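Local structure of dermonecrotic toxin (Pasteurella multocida, 2EBF) at residues E327-L332 and K480-A485; N472-L477 and P511-P516; T339-I344 and S545-I550; K456-G461 and E489-E494; A502-L507 and Q538-V543. The protein acts as a dermonecrotic, mitogenic toxin that induces bone resorption and is associated with severe progressive atrophic rhinitis in pigs, this chain being its C-terminal region. All blocks are in the same frame, centred on the assembly; numbering follows the deposited sequence.

Contact 1. Residues E327-L332 and K480-A485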
# COMPACT_ATOMS: atom_id res chain seq x y z
N GLU A 327 -0.31 1.62 0.55
CA GLU A 327 -1.47 0.81 0.22
C GLU A 327 -1.89 -0.06 1.41
O GLU A 327 -3.08 -0.15 1.70
CB GLU A 327 -1.15 -0.05 -1.01
CG GLU A 327 -2.32 -0.87 -1.51
CD GLU A 327 -1.94 -1.73 -2.69
OE1 GLU A 327 -0.89 -2.40 -2.64
OE2 GLU A 327 -2.71 -1.74 -3.67
N ASN A 328 -0.93 -0.70 2.08
CA ASN A 328 -1.19 -1.47 3.30
C ASN A 328 -1.82 -0.64 4.41
O ASN A 328 -2.80 -1.05 5.05
CB ASN A 328 0.11 -2.09 3.83
CG ASN A 328 0.65 -3.19 2.94
OD1 ASN A 328 1.75 -3.72 3.20
ND2 ASN A 328 -0.09 -3.54 1.90
N THR A 329 -1.25 0.53 4.65
CA THR A 329 -1.78 1.46 5.63
C THR A 329 -3.22 1.86 5.30
O THR A 329 -4.10 1.80 6.15
CB THR A 329 -0.84 2.67 5.77
OG1 THR A 329 0.33 2.22 6.45
CG2 THR A 329 -1.50 3.81 6.54
N MET A 330 -3.46 2.21 4.04
CA MET A 330 -4.81 2.61 3.62
C MET A 330 -5.80 1.47 3.83
O MET A 330 -6.88 1.65 4.38
CB MET A 330 -4.80 3.05 2.16
CG MET A 330 -4.05 4.35 1.94
SD MET A 330 -3.72 4.74 0.22
CE MET A 330 -5.37 4.69 -0.48
N LEU A 331 -5.39 0.27 3.42
CA LEU A 331 -6.22 -0.93 3.59
C LEU A 331 -6.56 -1.17 5.05
O LEU A 331 -7.68 -1.55 5.39
CB LEU A 331 -5.50 -2.15 3.01
CG LEU A 331 -6.23 -3.49 3.10
CD1 LEU A 331 -7.51 -3.43 2.25
CD2 LEU A 331 -5.33 -4.62 2.65
N LEU A 332 -5.57 -0.96 5.93
CA LEU A 332 -5.76 -1.16 7.36
C LEU A 332 -6.83 -0.24 7.94
O LEU A 332 -7.43 -0.58 8.95
CB LEU A 332 -4.42 -0.97 8.09
CG LEU A 332 -4.32 -1.15 9.61
CD1 LEU A 332 -4.06 -2.61 10.01
CD2 LEU A 332 -3.19 -0.26 10.11
N LYS A 480 2.71 7.23 10.19
CA LYS A 480 1.89 6.67 11.27
C LYS A 480 1.50 5.22 10.99
O LYS A 480 1.51 4.38 11.89
CB LYS A 480 0.64 7.52 11.46
CG LYS A 480 -0.29 6.99 12.56
CD LYS A 480 -1.51 7.88 12.65
CE LYS A 480 -2.35 7.52 13.85
NZ LYS A 480 -3.64 8.29 13.84
N GLY A 481 1.16 4.94 9.74
CA GLY A 481 0.71 3.61 9.34
C GLY A 481 1.76 2.55 9.60
O GLY A 481 1.43 1.46 10.07
N ASN A 482 3.01 2.86 9.30
CA ASN A 482 4.10 1.90 9.52
C ASN A 482 4.36 1.61 11.00
O ASN A 482 4.74 0.49 11.38
CB ASN A 482 5.38 2.38 8.85
CG ASN A 482 5.30 2.35 7.32
OD1 ASN A 482 6.03 3.09 6.64
ND2 ASN A 482 4.43 1.51 6.77
N ILE A 483 4.15 2.61 11.84
CA ILE A 483 4.31 2.45 13.29
C ILE A 483 3.18 1.60 13.86
O ILE A 483 3.40 0.68 14.63
CB ILE A 483 4.41 3.82 13.99
CG1 ILE A 483 5.69 4.52 13.53
CG2 ILE A 483 4.37 3.67 15.52
CD1 ILE A 483 5.92 5.88 14.11
N ILE A 484 1.95 1.92 13.48
CA ILE A 484 0.79 1.15 13.90
C ILE A 484 0.90 -0.33 13.48
O ILE A 484 0.63 -1.23 14.28
CB ILE A 484 -0.51 1.83 13.41
CG1 ILE A 484 -0.82 2.99 14.38
CG2 ILE A 484 -1.66 0.84 13.33
CD1 ILE A 484 -1.94 3.90 13.95
N ALA A 485 1.32 -0.56 12.24
CA ALA A 485 1.54 -1.91 11.74
C ALA A 485 2.51 -2.68 12.63
O ALA A 485 2.25 -3.83 13.00
CB ALA A 485 2.03 -1.87 10.28
O HOH W 1 0.63 -0.54 7.42
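T329 and G481 form the tight part of this contact between two helices. Their CA atoms are 5.0 Å apart. T329 OG1 lies 3.2 Å from G481 CA, and T329 CG2 touches the same carbon at 3.6 Å. G481 has no side chain, so both branches of the threonine rest directly on its backbone. The first torsion of T329 (chi1 -72°) sets OG1 beside its own backbone N and CG2 on the far side from it. A water beside the T329-G481 touch bridges T329 OG1, at 2.9 Å, and G481 O, to which it gives a weak bond at 3.4 Å. No direct hydrogen bond joins the segments.

The other part is looser. L332 is partly exposed and meets I484 by one pair of methyls, CD2 to CG2, at 3.7 Å. The two side chains cross obliquely.

The segment axes come within 9.2 Å, with their directions 70° apart. This is helix packing inside the C2 region. Helix 312-333 crosses helix 473-490, M517 of strand 516-517 touches both T329 and I484, and L520 and Y523 of helix 520-524 cover I484.

Contact 2. Residues N472-L477 and P511-P516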
# COMPACT_ATOMS: atom_id res chain seq x y z
N ASN A 472 2.15 17.74 5.36
CA ASN A 472 1.31 17.02 4.42
C ASN A 472 0.69 15.78 5.06
O ASN A 472 1.41 14.94 5.60
CB ASN A 472 2.13 16.65 3.18
CG ASN A 472 1.26 16.17 2.06
OD1 ASN A 472 0.94 16.93 1.13
ND2 ASN A 472 0.86 14.92 2.13
N PRO A 473 -0.65 15.66 4.99
CA PRO A 473 -1.34 14.57 5.68
C PRO A 473 -1.03 13.17 5.13
O PRO A 473 -1.18 12.18 5.85
CB PRO A 473 -2.82 14.91 5.49
CG PRO A 473 -2.86 15.77 4.24
CD PRO A 473 -1.58 16.54 4.25
N TYR A 474 -0.59 13.09 3.87
CA TYR A 474 -0.24 11.81 3.26
C TYR A 474 1.09 11.29 3.80
O TYR A 474 1.22 10.11 4.08
CB TYR A 474 -0.27 11.88 1.72
CG TYR A 474 -1.65 12.24 1.23
CD1 TYR A 474 -2.64 11.27 1.10
CD2 TYR A 474 -1.99 13.57 0.96
CE1 TYR A 474 -3.93 11.61 0.68
CE2 TYR A 474 -3.28 13.91 0.53
CZ TYR A 474 -4.24 12.93 0.40
OH TYR A 474 -5.51 13.25 0.00
N LYS A 475 2.06 12.19 3.96
CA LYS A 475 3.34 11.82 4.58
C LYS A 475 3.10 11.39 6.03
O LYS A 475 3.64 10.39 6.51
CB LYS A 475 4.34 12.98 4.50
CG LYS A 475 5.67 12.74 5.24
CD LYS A 475 6.48 14.00 5.34
CE LYS A 475 7.48 13.94 6.47
NZ LYS A 475 8.63 13.04 6.14
N SER A 476 2.27 12.16 6.73
CA SER A 476 1.91 11.85 8.12
C SER A 476 1.23 10.47 8.24
O SER A 476 1.54 9.69 9.14
CB SER A 476 1.01 12.94 8.70
OG SER A 476 1.69 14.18 8.78
N LEU A 477 0.30 10.19 7.32
CA LEU A 477 -0.41 8.90 7.30
C LEU A 477 0.54 7.73 7.01
O LEU A 477 0.44 6.68 7.65
CB LEU A 477 -1.53 8.94 6.24
CG LEU A 477 -2.33 7.67 5.98
CD1 LEU A 477 -2.99 7.20 7.24
CD2 LEU A 477 -3.37 7.88 4.90
N PRO A 511 -6.60 12.45 10.27
CA PRO A 511 -7.19 12.36 8.92
C PRO A 511 -6.60 11.27 8.02
O PRO A 511 -5.37 11.16 7.90
CB PRO A 511 -6.91 13.75 8.34
CG PRO A 511 -6.90 14.64 9.52
CD PRO A 511 -6.14 13.82 10.55
N GLY A 512 -7.48 10.48 7.41
CA GLY A 512 -7.04 9.37 6.54
C GLY A 512 -7.66 9.43 5.15
O GLY A 512 -8.27 10.45 4.77
N THR A 513 -7.53 8.36 4.39
CA THR A 513 -7.91 8.39 2.96
C THR A 513 -9.39 8.05 2.78
O THR A 513 -9.75 6.89 2.69
CB THR A 513 -7.03 7.43 2.12
OG1 THR A 513 -6.97 6.16 2.78
CG2 THR A 513 -5.61 7.97 1.98
N GLY A 514 -10.24 9.07 2.75
CA GLY A 514 -11.68 8.86 2.61
C GLY A 514 -12.35 8.47 3.92
O GLY A 514 -13.55 8.19 3.95
N ARG A 515 -11.57 8.47 5.00
CA ARG A 515 -12.05 8.03 6.31
C ARG A 515 -10.97 8.32 7.36
O ARG A 515 -9.88 8.75 7.00
CB ARG A 515 -12.38 6.54 6.29
CG ARG A 515 -11.14 5.64 6.24
CD ARG A 515 -11.48 4.19 6.01
NE ARG A 515 -12.04 3.99 4.67
CZ ARG A 515 -11.31 3.84 3.57
NH1 ARG A 515 -9.98 3.87 3.62
NH2 ARG A 515 -11.92 3.68 2.40
N PRO A 516 -11.28 8.14 8.65
CA PRO A 516 -10.22 8.39 9.62
C PRO A 516 -9.11 7.34 9.60
O PRO A 516 -9.33 6.18 9.25
CB PRO A 516 -10.96 8.37 10.97
CG PRO A 516 -12.46 8.47 10.61
CD PRO A 516 -12.55 7.76 9.29
O HOH W 2 -2.76 12.17 8.05
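L477 and T513 cross at about a right angle, methyl against methyl. L477 CD2 touches T513 CG2 at 3.7 Å. L477 reaches out because its CG stands opposite the backbone N (chi1 176°). In T513 (chi1 48°) the hydroxyl is wedged between the backbone N and the carbonyl carbon. That turns CG2, not OG1, to helix 473-490.

The Y474 ring approaches the same methyl differently. T513 CG2 lies at the ring edge, near its plane, 4.2 Å from Y474 CE1. The one threonine methyl touches the leucine branch and the tyrosine edge from directions about a right angle apart. L477 CD2 also lies 4.3 Å from G512 CA, beside the bare backbone of the glycine.

The polar link is made by water. One water donates to P473 O at 2.7 Å and to P511 O at 2.8 Å. It ties the first turn of the helix to the end of strand 510-511, where the loop begins and no direct hydrogen bond crosses.

The contact joins the N-terminal end of helix 473-490, with N472 at the N-cap position, to the loop between strands 510-511 and 516-517. Helix 312-333 lies against both sides, with M326 and T329 on L477 and M330 on T513. Helix 171-180 touches Y474 and T513, and the backbone of G512 pairs with that of I550.

Contact 3. Residues T339-I344 and S545-I550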
# COMPACT_ATOMS: atom_id res chain seq x y z
N THR A 339 -16.64 1.24 17.22
CA THR A 339 -17.63 0.87 18.24
C THR A 339 -17.05 0.21 19.52
O THR A 339 -17.36 0.66 20.63
CB THR A 339 -18.80 0.05 17.60
OG1 THR A 339 -19.62 0.96 16.85
CG2 THR A 339 -19.67 -0.61 18.67
N PRO A 340 -16.22 -0.84 19.38
CA PRO A 340 -15.68 -1.44 20.59
C PRO A 340 -14.88 -0.46 21.45
O PRO A 340 -15.05 -0.45 22.67
CB PRO A 340 -14.78 -2.56 20.06
CG PRO A 340 -15.31 -2.86 18.71
CD PRO A 340 -15.78 -1.56 18.17
N TRP A 341 -14.05 0.37 20.82
CA TRP A 341 -13.20 1.30 21.56
C TRP A 341 -14.02 2.40 22.23
O TRP A 341 -13.82 2.71 23.42
CB TRP A 341 -12.11 1.90 20.66
CG TRP A 341 -11.04 2.67 21.42
CD1 TRP A 341 -9.86 2.17 21.92
CD2 TRP A 341 -11.07 4.06 21.76
NE1 TRP A 341 -9.15 3.17 22.55
CE2 TRP A 341 -9.87 4.34 22.46
CE3 TRP A 341 -11.98 5.10 21.53
CZ2 TRP A 341 -9.57 5.61 22.95
CZ3 TRP A 341 -11.69 6.36 22.02
CH2 TRP A 341 -10.49 6.61 22.72
N ASP A 342 -14.95 2.99 21.47
CA ASP A 342 -15.84 4.03 21.99
C ASP A 342 -16.71 3.54 23.16
O ASP A 342 -17.07 4.33 24.04
CB ASP A 342 -16.72 4.59 20.88
CG ASP A 342 -16.02 5.65 20.03
OD1 ASP A 342 -15.04 6.29 20.51
OD2 ASP A 342 -16.45 5.86 18.88
N ALA A 343 -17.05 2.25 23.16
CA ALA A 343 -17.82 1.65 24.26
C ALA A 343 -17.07 1.61 25.60
O ALA A 343 -17.70 1.63 26.67
CB ALA A 343 -18.29 0.25 23.88
N ILE A 344 -15.75 1.54 25.55
CA ILE A 344 -14.94 1.53 26.77
C ILE A 344 -14.46 2.93 27.12
O ILE A 344 -14.62 3.39 28.26
CB ILE A 344 -13.72 0.56 26.68
CG1 ILE A 344 -14.11 -0.82 26.12
CG2 ILE A 344 -13.01 0.44 28.04
CD1 ILE A 344 -15.13 -1.58 26.95
N SER A 545 -12.99 16.32 15.76
CA SER A 545 -12.37 17.04 14.64
C SER A 545 -11.21 16.31 13.96
O SER A 545 -10.84 16.66 12.84
CB SER A 545 -11.93 18.44 15.08
OG SER A 545 -11.07 18.39 16.20
N SER A 546 -10.63 15.31 14.63
CA SER A 546 -9.50 14.55 14.07
C SER A 546 -9.94 13.24 13.43
O SER A 546 -9.20 12.65 12.63
CB SER A 546 -8.47 14.27 15.17
OG SER A 546 -7.64 15.39 15.37
N ARG A 547 -11.13 12.79 13.80
CA ARG A 547 -11.65 11.52 13.32
C ARG A 547 -12.40 11.78 12.02
O ARG A 547 -13.63 11.63 11.96
CB ARG A 547 -12.53 10.89 14.40
CG ARG A 547 -12.60 9.39 14.31
CD ARG A 547 -13.69 8.85 15.19
NE ARG A 547 -13.21 8.61 16.54
CZ ARG A 547 -13.88 7.88 17.43
NH1 ARG A 547 -15.06 7.37 17.11
NH2 ARG A 547 -13.38 7.67 18.64
N VAL A 548 -11.66 12.18 10.99
CA VAL A 548 -12.22 12.69 9.73
C VAL A 548 -11.39 12.21 8.53
O VAL A 548 -10.27 11.73 8.72
CB VAL A 548 -12.28 14.26 9.72
CG1 VAL A 548 -13.20 14.80 10.82
CG2 VAL A 548 -10.89 14.87 9.84
N PRO A 549 -11.95 12.29 7.30
CA PRO A 549 -11.10 12.11 6.11
C PRO A 549 -10.19 13.30 5.88
O PRO A 549 -10.51 14.40 6.32
CB PRO A 549 -12.11 12.04 4.95
CG PRO A 549 -13.45 11.82 5.61
CD PRO A 549 -13.36 12.50 6.94
N ILE A 550 -9.06 13.08 5.22
CA ILE A 550 -8.25 14.17 4.70
C ILE A 550 -9.14 14.94 3.71
O ILE A 550 -9.91 14.32 2.98
CB ILE A 550 -6.99 13.64 3.95
CG1 ILE A 550 -5.98 13.05 4.94
CG2 ILE A 550 -6.34 14.76 3.13
CD1 ILE A 550 -5.02 12.02 4.32
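A two-pronged arginine-aspartate salt bridge, D342 to R547, joins helix 339-345 to the loop that follows strand 537-539. The backbones stay far apart, with the nearest CA atoms, those of D342 and R547, 12.2 Å from each other. The side chains span the distance from opposite directions.

The guanidinium meets the carboxylate end-on. R547 NH1 donates to D342 OD2 at 2.7 Å, and this bond is almost straight, at 178°. R547 NH2 donates to D342 OD1 at 2.9 Å. Both oxygens are met on their syn side. The two planes are only 13° apart, so the groups lie nearly flat with each other and each bond limits rotation of the other. The arginine chain is extended near the backbone and bends at its third torsion to deliver this end.

W341 lies alongside. Its CZ3 is 4.0 Å from R547 NH2, and the ring and guanidinium planes are 72° apart. The approach is oblique, not a stack. The indole NE1 is used elsewhere, bonding to I526 O.

R547 has a second acidic partner, D542. The guanidinium is thus shared by two carboxylates, which would probably favour its charged form. R547 is also the centre of an inverse gamma turn, so the residue that reaches the helix sits at a sharp bend of the loop. The arrangement is a bidentate, end-on arginine-carboxylate salt bridge, its arginine shared with a second aspartate.

Contact 4. Residues K456-G461 and E489-E494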
# COMPACT_ATOMS: atom_id res chain seq x y z
N LYS A 456 11.24 -5.85 29.02
CA LYS A 456 11.49 -5.73 27.58
C LYS A 456 11.34 -4.29 27.11
O LYS A 456 10.45 -3.58 27.58
CB LYS A 456 10.53 -6.62 26.80
CG LYS A 456 10.81 -8.10 26.95
CD LYS A 456 9.61 -8.94 26.55
CE LYS A 456 9.41 -8.96 25.04
NZ LYS A 456 10.61 -9.45 24.28
N PHE A 457 12.22 -3.86 26.22
CA PHE A 457 12.16 -2.53 25.62
C PHE A 457 12.10 -2.67 24.10
O PHE A 457 12.96 -3.30 23.48
CB PHE A 457 13.37 -1.68 26.02
CG PHE A 457 13.23 -0.22 25.65
CD1 PHE A 457 12.69 0.69 26.56
CD2 PHE A 457 13.63 0.24 24.40
CE1 PHE A 457 12.56 2.03 26.24
CE2 PHE A 457 13.50 1.58 24.07
CZ PHE A 457 12.96 2.48 25.00
N ARG A 458 11.07 -2.07 23.50
CA ARG A 458 10.85 -2.18 22.07
C ARG A 458 10.75 -0.81 21.40
O ARG A 458 9.99 0.05 21.85
CB ARG A 458 9.58 -2.99 21.80
CG ARG A 458 9.19 -3.13 20.33
CD ARG A 458 8.00 -4.07 20.18
NE ARG A 458 8.32 -5.42 20.68
CZ ARG A 458 8.97 -6.34 19.97
NH1 ARG A 458 9.38 -6.08 18.73
NH2 ARG A 458 9.23 -7.54 20.50
N ALA A 459 11.51 -0.62 20.33
CA ALA A 459 11.30 0.50 19.43
C ALA A 459 10.24 0.10 18.41
O ALA A 459 10.33 -0.98 17.82
CB ALA A 459 12.58 0.86 18.71
N ILE A 460 9.23 0.94 18.23
CA ILE A 460 8.22 0.69 17.19
C ILE A 460 8.18 1.76 16.10
O ILE A 460 7.35 1.71 15.19
CB ILE A 460 6.79 0.49 17.78
CG1 ILE A 460 6.31 1.75 18.51
CG2 ILE A 460 6.76 -0.75 18.67
CD1 ILE A 460 4.79 1.81 18.75
N GLY A 461 9.09 2.73 16.18
CA GLY A 461 9.27 3.70 15.08
C GLY A 461 9.86 3.00 13.88
O GLY A 461 10.52 1.97 14.00
N GLU A 489 1.63 -5.99 15.25
CA GLU A 489 2.36 -7.25 15.15
C GLU A 489 3.01 -7.61 16.47
O GLU A 489 3.03 -8.78 16.86
CB GLU A 489 3.40 -7.16 14.02
CG GLU A 489 4.20 -8.43 13.73
CD GLU A 489 3.34 -9.65 13.38
OE1 GLU A 489 3.75 -10.77 13.76
OE2 GLU A 489 2.28 -9.50 12.73
N LYS A 490 3.53 -6.61 17.18
CA LYS A 490 4.44 -6.88 18.29
C LYS A 490 3.85 -6.70 19.69
O LYS A 490 4.39 -7.24 20.65
CB LYS A 490 5.71 -6.02 18.14
CG LYS A 490 6.47 -6.27 16.84
CD LYS A 490 6.99 -7.71 16.79
CE LYS A 490 7.57 -8.06 15.43
NZ LYS A 490 8.92 -7.51 15.26
N LEU A 491 2.76 -5.95 19.79
CA LEU A 491 2.24 -5.56 21.10
C LEU A 491 0.94 -6.21 21.56
O LEU A 491 0.84 -6.60 22.73
CB LEU A 491 2.15 -4.04 21.23
CG LEU A 491 3.47 -3.27 21.21
CD1 LEU A 491 3.19 -1.78 21.32
CD2 LEU A 491 4.44 -3.74 22.31
N ASP A 492 -0.06 -6.32 20.69
CA ASP A 492 -1.29 -6.98 21.16
C ASP A 492 -1.21 -8.49 20.97
O ASP A 492 -1.72 -9.06 20.00
CB ASP A 492 -2.61 -6.31 20.71
CG ASP A 492 -2.89 -6.40 19.21
OD1 ASP A 492 -4.03 -6.04 18.82
OD2 ASP A 492 -2.00 -6.81 18.43
N ARG A 493 -0.51 -9.11 21.92
CA ARG A 493 -0.25 -10.53 21.92
C ARG A 493 -0.57 -11.06 23.32
O ARG A 493 -0.40 -10.35 24.31
CB ARG A 493 1.22 -10.80 21.58
CG ARG A 493 1.60 -10.42 20.14
CD ARG A 493 3.00 -10.92 19.76
NE ARG A 493 4.05 -10.05 20.27
CZ ARG A 493 5.35 -10.19 20.02
NH1 ARG A 493 5.80 -11.17 19.24
NH2 ARG A 493 6.21 -9.33 20.54
N GLU A 494 -1.04 -12.30 23.38
CA GLU A 494 -1.39 -12.93 24.65
C GLU A 494 -0.22 -12.92 25.63
O GLU A 494 0.94 -13.10 25.24
CB GLU A 494 -1.91 -14.36 24.41
CG GLU A 494 -0.86 -15.35 23.88
CD GLU A 494 -0.32 -16.29 24.96
OE1 GLU A 494 0.92 -16.38 25.11
OE2 GLU A 494 -1.14 -16.94 25.65
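This is a packing contact of long, charged side chains. It joins strand 456-461, an edge strand of the mixed sheet, to the C-terminal end of helix 473-490 and the turn after it. R458 carries it.

The R458 chain leaves the strand with CG opposite the backbone N (chi1 177°) and bends at its third torsion, which lays the guanidinium across K490. The two chains cross at about a right angle. K490 CB sits 3.4 Å above the plane of the R458 guanidinium, off toward its rim, and K490 CG is 3.5 Å from R458 NH1. The methylene part of the lysine therefore meets the flat cation. Lower down, R458 CD passes L491 CD2 at 4.2 Å.

The charged ends are less well matched. R458 NH2 and R493 NH2 are 3.5 Å apart, with guanidinium planes 80° to each other. R458 NH1 and K490 NZ stand 3.8 Å apart. Acidic partners nearby probably offset this: R458 NE pairs with E399, and K490 NZ with E486. R493 is held by two weak bonds from NE and NH2 to K490 O.

Strand 399-402 is the parallel neighbour of strand 456-461, and its A401 touches L491. Helices 407-418 and 442-452 pack on F457. Helix 473-490 makes the beta-alpha-beta crossover from strand 456-461 to strand 498-502.

Contact 5. Residues A502-L507 and Q538-V543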
# COMPACT_ATOMS: atom_id res chain seq x y z
N ALA A 502 4.38 7.63 22.81
CA ALA A 502 4.26 8.07 21.43
C ALA A 502 3.76 9.50 21.32
O ALA A 502 3.05 9.98 22.20
CB ALA A 502 3.35 7.12 20.65
N ASP A 503 4.13 10.15 20.22
CA ASP A 503 3.68 11.49 19.88
C ASP A 503 2.15 11.50 19.80
O ASP A 503 1.53 10.50 19.41
CB ASP A 503 4.34 11.90 18.56
CG ASP A 503 4.12 13.35 18.20
OD1 ASP A 503 3.08 13.65 17.58
OD2 ASP A 503 4.99 14.19 18.52
N SER A 504 1.51 12.60 20.20
CA SER A 504 0.04 12.65 20.20
C SER A 504 -0.60 12.36 18.84
O SER A 504 -1.67 11.75 18.77
CB SER A 504 -0.46 13.97 20.78
OG SER A 504 -0.33 13.96 22.20
N SER A 505 0.07 12.77 17.77
CA SER A 505 -0.35 12.46 16.40
C SER A 505 -0.41 10.96 16.07
O SER A 505 -1.02 10.55 15.07
CB SER A 505 0.56 13.17 15.40
OG SER A 505 1.88 12.65 15.46
N LEU A 506 0.23 10.13 16.88
CA LEU A 506 0.22 8.69 16.65
C LEU A 506 -0.82 8.00 17.53
O LEU A 506 -1.37 6.97 17.16
CB LEU A 506 1.61 8.08 16.89
CG LEU A 506 2.79 8.70 16.12
CD1 LEU A 506 4.10 8.07 16.56
CD2 LEU A 506 2.61 8.57 14.59
N LEU A 507 -1.06 8.60 18.69
CA LEU A 507 -1.88 8.00 19.75
C LEU A 507 -3.33 7.79 19.36
O LEU A 507 -3.82 6.66 19.40
CB LEU A 507 -1.83 8.88 21.01
CG LEU A 507 -0.47 9.00 21.71
CD1 LEU A 507 -0.53 10.03 22.83
CD2 LEU A 507 -0.08 7.66 22.26
N GLN A 538 -3.96 12.08 33.14
CA GLN A 538 -5.31 12.15 32.62
C GLN A 538 -5.49 11.53 31.25
O GLN A 538 -4.53 11.40 30.49
CB GLN A 538 -5.80 13.59 32.61
CG GLN A 538 -4.92 14.54 31.85
CD GLN A 538 -4.97 15.95 32.42
OE1 GLN A 538 -5.64 16.21 33.43
NE2 GLN A 538 -4.26 16.87 31.78
N PHE A 539 -6.74 11.18 30.96
CA PHE A 539 -7.15 10.62 29.69
C PHE A 539 -6.99 11.64 28.57
O PHE A 539 -7.22 12.84 28.77
CB PHE A 539 -8.60 10.16 29.80
CG PHE A 539 -9.15 9.53 28.56
CD1 PHE A 539 -10.22 10.12 27.89
CD2 PHE A 539 -8.61 8.35 28.06
CE1 PHE A 539 -10.75 9.53 26.75
CE2 PHE A 539 -9.13 7.75 26.91
CZ PHE A 539 -10.19 8.34 26.25
N LEU A 540 -6.59 11.14 27.41
CA LEU A 540 -6.45 11.94 26.21
C LEU A 540 -7.52 11.47 25.21
O LEU A 540 -7.31 10.48 24.53
CB LEU A 540 -5.06 11.70 25.62
CG LEU A 540 -4.16 12.77 25.02
CD1 LEU A 540 -3.35 12.10 23.91
CD2 LEU A 540 -4.92 13.95 24.46
N PRO A 541 -8.68 12.15 25.18
CA PRO A 541 -9.81 11.74 24.33
C PRO A 541 -9.52 11.78 22.84
O PRO A 541 -8.72 12.59 22.38
CB PRO A 541 -10.91 12.75 24.67
CG PRO A 541 -10.21 13.91 25.25
CD PRO A 541 -9.01 13.35 25.97
N ASP A 542 -10.19 10.91 22.08
CA ASP A 542 -10.12 10.95 20.63
C ASP A 542 -11.12 12.00 20.15
O ASP A 542 -12.32 11.75 20.12
CB ASP A 542 -10.46 9.58 20.03
CG ASP A 542 -10.04 9.46 18.56
OD1 ASP A 542 -9.15 10.21 18.13
OD2 ASP A 542 -10.60 8.60 17.86
N VAL A 543 -10.61 13.17 19.79
CA VAL A 543 -11.46 14.32 19.48
C VAL A 543 -12.16 14.17 18.12
O VAL A 543 -11.60 13.60 17.18
CB VAL A 543 -10.66 15.66 19.62
CG1 VAL A 543 -9.80 15.94 18.41
CG2 VAL A 543 -11.59 16.80 19.89
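No flat group lies between L507 and L540, which meet by methyls. The carboxylate of D503 caps the start of helix 504-507, away from the L507-L540 touch. Its OD1 accepts two bonds from S505, which arrive from opposite faces of the carboxylate plane. S505 N donates at 3.1 Å and S505 OG at 2.6 Å, both on the anti side of OD1. The bond to S505 N caps the helix and forms an Asx turn. The F539 ring lies apart from the contact and meets Y350 edge-to-face.

Across the contact one atom does the work. L540 CD1 touches L507 CD1 at 3.7 Å and packs against S504 OG at 3.9 Å. The leucines cross at about a right angle. The L540 side chain reaches L507 and S504 from a conformation well off a staggered position (chi1 -140°). S504 OG has a weak hydrogen bond to Q376.

In the short helix, D503 O accepts from both L506 N and L507 N. A528 of strand 528-531 touches both L507 and L540, and N508 bonds to L540 O.

The arrangement is that of a side-chain-capped helix start just past the end of strand 498-502 in the mixed sheet, packed against the chain leaving strand 537-539 at one edge of that sheet.

Overall arrangement
All five contacts lie in the C2 domain region. Contacts 1, 2 and 4 share helix 473-490. The centres of contacts 1 and 2 are about 11 Å apart, and M330 packs on T513 between them. Contact 4 touches contact 1 through I483, and contact 5 does so through K480 and I483. Contact 3 joins contact 2 by a probable hydrogen bond between G512 O and I550 N, 2.8 Å apart. It joins contact 5 by a salt bridge from R547 NE to D542 OD2 at 2.9 Å. None of the pocket residues, for phosphonate (G624 to S628) or glycans, belongs to these segments, though R312 of one glycan pocket begins helix 312-333.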